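Local coordinates for Phi class glutathione transferase GSTF1 (Populus tremula x Populus tremuloides, PDB 4RI6) that transfers glutathione to electrophilic substrates, probably including organic halides, as a step in detoxification, at the interface of chains A and B. Residues are numbered along the deposited sequence; one frame, centred on the assembly and turned at random. Chains: chain A/B, Phi class glutathione transferase GSTF1.

Contact 1: the interface of chains A and B. Residues chain A 63-64, 75, 78-79; chain B 93-94, 96-98.
At this subunit contact of a Phi class glutathione transferase, the start of helix 93-122 in chain B packs against helix 69-79 and the segment at A:Ser63 and A:Ile64 in chain A. A:Tyr75 and B:Leu94 lie side by side and point the same way, so a single methyl follows the outer half of the ring: B:Leu94 CD2 is 3.7 Å from A:Tyr75 CE1 and 3.6 Å from the phenol oxygen OH of A:Tyr75. B:Ile93 instead crosses the tyrosine at about a right angle and sets its branch methyl CG2 3.8 Å from A:Tyr75 CE1. B:Ala97, one helical turn on, adds its CB at 3.7 Å from A:Tyr75 CD1. On the other flank of B:Leu94, A:Ile64 slides past in the opposite direction, its CB and CG2 near the same CD2, while A:Ser63 offers its CB rather than its hydroxyl.

The second branch of B:Ile93 meets A:Asp78 tip to tip, CG1 lying 3.3 Å from the carboxylate oxygen OD1 of A:Asp78. No direct polar bond joins the chains here; water 1 links A:Asp78 OD2, at 3.0 Å, to the backbone oxygen O of B:Ile93. The amino group of B:Lys96, near A:Asp78 but not in contact with it, could favour the charged carboxylate.

Further out, the torsions set these groups. B:Ile93 has CG2 anti to the backbone N and CG1 beside it (chi1 -69°), which sends CG2 to the tyrosine and CG1 to A:Asp78. A:Tyr75 has CG anti to the backbone N (chi1 171°), and A:Lys79, a turn later, lays its CB over one ring face near the rim. An alanine in place of A:Tyr75 would remove the ring against which B:Leu94, B:Ile93 and B:Ala97 rest and would probably loosen this packing. The patch thus gives the dimer an interlocking, mostly apolar seam beside a water-bridged carboxylate.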
# COMPACT_ATOMS: atom_id res chain seq x y z
N SER A 63 -21.05 -5.58 -10.63
CA SER A 63 -21.03 -6.22 -9.31
C SER A 63 -20.57 -5.32 -8.16
O SER A 63 -20.98 -5.52 -7.02
CB SER A 63 -20.13 -7.46 -9.35
OG SER A 63 -20.67 -8.43 -10.23
N ILE A 64 -19.70 -4.36 -8.45
CA ILE A 64 -19.01 -3.62 -7.39
C ILE A 64 -18.48 -2.27 -7.88
O ILE A 64 -18.13 -2.11 -9.06
CB ILE A 64 -17.86 -4.48 -6.81
CG1 ILE A 64 -17.36 -3.95 -5.47
CG2 ILE A 64 -16.70 -4.60 -7.78
CD1 ILE A 64 -16.57 -5.00 -4.64
N TYR A 75 -8.53 -6.67 -7.93
CA TYR A 75 -9.85 -7.19 -8.27
C TYR A 75 -9.89 -7.62 -9.73
O TYR A 75 -10.37 -8.70 -10.06
CB TYR A 75 -10.92 -6.14 -8.00
CG TYR A 75 -12.28 -6.52 -8.53
CD1 TYR A 75 -13.02 -7.54 -7.94
CD2 TYR A 75 -12.82 -5.87 -9.64
CE1 TYR A 75 -14.24 -7.88 -8.40
CE2 TYR A 75 -14.06 -6.21 -10.12
CZ TYR A 75 -14.76 -7.23 -9.50
OH TYR A 75 -16.00 -7.59 -9.95
N ASP A 78 -8.10 -10.79 -10.19
CA ASP A 78 -8.85 -11.89 -9.60
C ASP A 78 -10.04 -12.29 -10.49
O ASP A 78 -10.20 -13.46 -10.86
CB ASP A 78 -9.35 -11.47 -8.21
CG ASP A 78 -9.62 -12.64 -7.29
OD1 ASP A 78 -9.77 -13.78 -7.78
OD2 ASP A 78 -9.71 -12.42 -6.07
N LYS A 79 -10.87 -11.31 -10.82
CA LYS A 79 -12.05 -11.54 -11.64
C LYS A 79 -11.73 -12.12 -13.00
O LYS A 79 -12.46 -12.97 -13.52
CB LYS A 79 -12.82 -10.24 -11.83
CG LYS A 79 -14.09 -10.40 -12.66
CD LYS A 79 -14.84 -9.09 -12.80
CE LYS A 79 -16.05 -9.26 -13.70
NZ LYS A 79 -16.66 -7.95 -14.06
N ILE B 93 -14.28 -13.36 -4.16
CA ILE B 93 -13.63 -12.29 -4.89
C ILE B 93 -14.18 -10.91 -4.53
O ILE B 93 -13.43 -9.98 -4.26
CB ILE B 93 -13.77 -12.54 -6.41
CG1 ILE B 93 -12.90 -13.76 -6.79
CG2 ILE B 93 -13.33 -11.32 -7.17
CD1 ILE B 93 -13.03 -14.23 -8.24
N LEU B 94 -15.50 -10.79 -4.47
CA LEU B 94 -16.12 -9.51 -4.21
C LEU B 94 -15.93 -9.01 -2.78
O LEU B 94 -15.66 -7.83 -2.57
CB LEU B 94 -17.61 -9.59 -4.53
CG LEU B 94 -17.85 -9.70 -6.03
CD1 LEU B 94 -19.26 -10.16 -6.35
CD2 LEU B 94 -17.54 -8.38 -6.74
N LYS B 96 -13.59 -9.81 -0.74
CA LYS B 96 -12.17 -9.54 -0.57
C LYS B 96 -11.82 -8.15 -1.12
O LYS B 96 -11.13 -7.37 -0.45
CB LYS B 96 -11.34 -10.62 -1.25
CG LYS B 96 -9.83 -10.39 -1.20
CD LYS B 96 -9.04 -11.40 -2.03
CE LYS B 96 -8.80 -12.66 -1.25
NZ LYS B 96 -8.04 -13.66 -2.05
N ALA B 97 -12.27 -7.86 -2.33
CA ALA B 97 -11.95 -6.57 -2.95
C ALA B 97 -12.56 -5.39 -2.17
O ALA B 97 -11.94 -4.34 -2.00
CB ALA B 97 -12.43 -6.55 -4.40
N ASN B 98 -13.77 -5.59 -1.67
CA ASN B 98 -14.42 -4.57 -0.89
C ASN B 98 -13.60 -4.21 0.35
O ASN B 98 -13.48 -3.05 0.73
CB ASN B 98 -15.81 -5.03 -0.46
CG ASN B 98 -16.49 -4.03 0.41
OD1 ASN B 98 -16.72 -2.90 -0.00
ND2 ASN B 98 -16.80 -4.43 1.64
O HOH W 1 -10.79 -9.75 -5.23

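Contact 2: the interface of chains A and B. Residues chain A 65-68, 70-71, 74; chain B 97-98, 100-101, 104-105.
B:Gln101 holds CG in the crowded position between its backbone N and carbonyl carbon (chi1 67°) and then runs extended, while A:Phe67 adopts the same crowded first torsion, and the two side chains cross at about a right angle. A:Arg74 bends at chi3 (-72°), turning its guanidinium toward two acids of the partner. The chain A side is the conserved strand-and-helix unit of the glutathione transferase fold, in which A:Ser69, A:Arg70 and A:Ala71 begin the SNAIL/TRAIL motif and A:Glu68, A:Ser69 and A:Arg70 also line the glutathione pocket.

The amide oxygen OE1 of B:Gln101 accepts a hydrogen bond from the backbone N of A:Phe67 at 3.1 Å, in the carbonyl plane and fairly straight (158° at the hydrogen). B:Gln101 NE2 donates to the backbone O of B:Asn98 on its own helix, which fixes the rotation of the amide; water 4 joins OE1 to A:Thr65 O. The CG of B:Gln101 lies over one face of the A:Phe67 ring, toward the rim, and B:Thr105 OG1 stands at the ring edge, in plane, 3.3 Å from CE1 of A:Phe67. A:Leu66 crosses the glutamine obliquely, its CD2 3.6 Å from the backbone O of B:Ala97.

A:Arg74 grips B:Asp100 side-on: NE, at 2.8 Å, and NH2, at 3.1 Å, both donate to OD2 of B:Asp100 on its syn lone pair. NH2 also makes a salt bridge of 2.6 Å to B:Glu104 OE2, meeting it from above the carboxylate plane. The backbone O of A:Arg70 sits over the centre of one guanidinium face. Nearby, A:Ala71 CB packs 3.5 Å from B:Gln101 CA. The like-charged A:Glu68 and B:Glu104 touch through their CB atoms, 3.5 Å apart, and water 2 bridges their OE1 oxygens while also meeting N and NH1 of A:Arg70, an arrangement likely to ease their repulsion.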
# COMPACT_ATOMS: atom_id res chain seq x y z
N THR A 65 -18.44 -1.32 -6.95
CA THR A 65 -17.74 -0.05 -7.12
C THR A 65 -16.52 -0.07 -6.20
O THR A 65 -16.63 -0.38 -5.01
CB THR A 65 -18.65 1.15 -6.81
OG1 THR A 65 -19.73 1.19 -7.75
CG2 THR A 65 -17.90 2.47 -6.87
N LEU A 66 -15.35 0.27 -6.74
CA LEU A 66 -14.08 0.20 -6.00
C LEU A 66 -13.27 1.47 -6.19
O LEU A 66 -13.33 2.08 -7.25
CB LEU A 66 -13.25 -1.00 -6.48
CG LEU A 66 -13.75 -2.39 -6.09
CD1 LEU A 66 -12.93 -3.44 -6.79
CD2 LEU A 66 -13.70 -2.60 -4.59
N PHE A 67 -12.51 1.85 -5.17
CA PHE A 67 -11.47 2.86 -5.33
C PHE A 67 -10.13 2.31 -4.82
O PHE A 67 -10.05 1.17 -4.37
CB PHE A 67 -11.84 4.17 -4.63
CG PHE A 67 -12.11 4.03 -3.15
CD1 PHE A 67 -11.10 4.17 -2.22
CD2 PHE A 67 -13.40 3.79 -2.69
CE1 PHE A 67 -11.36 4.06 -0.88
CE2 PHE A 67 -13.65 3.69 -1.34
CZ PHE A 67 -12.62 3.81 -0.44
N GLU A 68 -9.10 3.15 -4.92
CA GLU A 68 -7.67 2.83 -4.71
C GLU A 68 -7.15 1.95 -5.85
O GLU A 68 -7.55 0.81 -6.01
CB GLU A 68 -7.38 2.18 -3.35
CG GLU A 68 -7.23 3.22 -2.26
CD GLU A 68 -5.99 4.08 -2.41
OE1 GLU A 68 -5.13 3.76 -3.26
OE2 GLU A 68 -5.87 5.09 -1.68
N ARG A 70 -4.50 0.17 -6.57
CA ARG A 70 -3.95 -1.16 -6.41
C ARG A 70 -5.04 -2.17 -6.02
O ARG A 70 -4.94 -3.33 -6.39
CB ARG A 70 -2.80 -1.16 -5.41
CG ARG A 70 -1.60 -0.38 -5.91
CD ARG A 70 -0.59 -0.10 -4.82
NE ARG A 70 0.44 0.85 -5.27
CZ ARG A 70 0.29 2.17 -5.28
NH1 ARG A 70 -0.84 2.74 -4.86
NH2 ARG A 70 1.28 2.94 -5.69
N ALA A 71 -6.07 -1.72 -5.29
CA ALA A 71 -7.21 -2.58 -4.96
C ALA A 71 -8.02 -2.89 -6.21
O ALA A 71 -8.42 -4.03 -6.46
CB ALA A 71 -8.11 -1.92 -3.89
N ARG A 74 -6.04 -5.47 -8.19
CA ARG A 74 -6.11 -6.82 -7.66
C ARG A 74 -7.46 -7.46 -8.00
O ARG A 74 -7.54 -8.63 -8.31
CB ARG A 74 -5.86 -6.85 -6.15
CG ARG A 74 -4.38 -6.93 -5.83
CD ARG A 74 -4.08 -7.22 -4.37
NE ARG A 74 -4.38 -6.08 -3.55
CZ ARG A 74 -3.52 -5.13 -3.19
NH1 ARG A 74 -2.25 -5.16 -3.52
NH2 ARG A 74 -3.94 -4.14 -2.46
N ALA B 97 -12.27 -7.86 -2.33
CA ALA B 97 -11.95 -6.57 -2.95
C ALA B 97 -12.56 -5.39 -2.17
O ALA B 97 -11.94 -4.34 -2.00
CB ALA B 97 -12.43 -6.55 -4.40
N ASN B 98 -13.77 -5.59 -1.67
CA ASN B 98 -14.42 -4.57 -0.89
C ASN B 98 -13.60 -4.21 0.35
O ASN B 98 -13.48 -3.05 0.73
CB ASN B 98 -15.81 -5.03 -0.46
CG ASN B 98 -16.49 -4.03 0.41
OD1 ASN B 98 -16.72 -2.90 -0.00
ND2 ASN B 98 -16.80 -4.43 1.64
N ASP B 100 -10.33 -4.83 0.54
CA ASP B 100 -9.01 -4.42 0.06
C ASP B 100 -8.91 -2.92 -0.24
O ASP B 100 -7.86 -2.31 -0.02
CB ASP B 100 -8.67 -5.24 -1.19
CG ASP B 100 -7.19 -5.26 -1.51
OD1 ASP B 100 -6.35 -5.38 -0.61
OD2 ASP B 100 -6.88 -5.18 -2.71
N GLN B 101 -9.98 -2.29 -0.71
CA GLN B 101 -9.89 -0.87 -1.01
C GLN B 101 -9.64 -0.07 0.28
O GLN B 101 -8.96 0.95 0.24
CB GLN B 101 -11.15 -0.36 -1.73
CG GLN B 101 -12.39 -0.37 -0.87
CD GLN B 101 -13.66 -0.26 -1.69
OE1 GLN B 101 -13.72 0.47 -2.69
NE2 GLN B 101 -14.71 -0.94 -1.25
N GLU B 104 -6.03 -0.55 1.25
CA GLU B 104 -5.24 0.42 0.50
C GLU B 104 -5.40 1.83 1.06
O GLU B 104 -4.47 2.62 1.00
CB GLU B 104 -5.62 0.39 -0.98
CG GLU B 104 -5.11 -0.85 -1.71
CD GLU B 104 -3.61 -0.88 -1.81
OE1 GLU B 104 -3.01 0.17 -2.12
OE2 GLU B 104 -3.01 -1.94 -1.54
N THR B 105 -6.58 2.15 1.59
CA THR B 105 -6.78 3.43 2.22
C THR B 105 -5.88 3.54 3.46
O THR B 105 -5.30 4.60 3.71
CB THR B 105 -8.27 3.64 2.55
OG1 THR B 105 -8.98 3.74 1.33
CG2 THR B 105 -8.51 4.93 3.32
O HOH W 2 -3.55 1.79 -4.20
O HOH W 3 -7.61 6.07 0.00
O HOH W 4 -16.17 1.57 -3.02

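The C-alpha centres of contact 1 and contact 2 lie about 9 Å apart, and the two patches share B:Ala97 and B:Asn98. Helix 93-122 of chain B runs along helix 69-79 and the adjoining segment 63-68, which includes strand 65-67, of chain A, so they read as successive stretches of one seam: largely apolar in contact 1, with charged and amide bonds in contact 2. Two-fold symmetry repeats each with the chains exchanged. Because contact 2 reaches residues of the glutathione pocket, dimer formation, usual for soluble enzymes of this superfamily, may help to steady that pocket, although the structure alone does not show this.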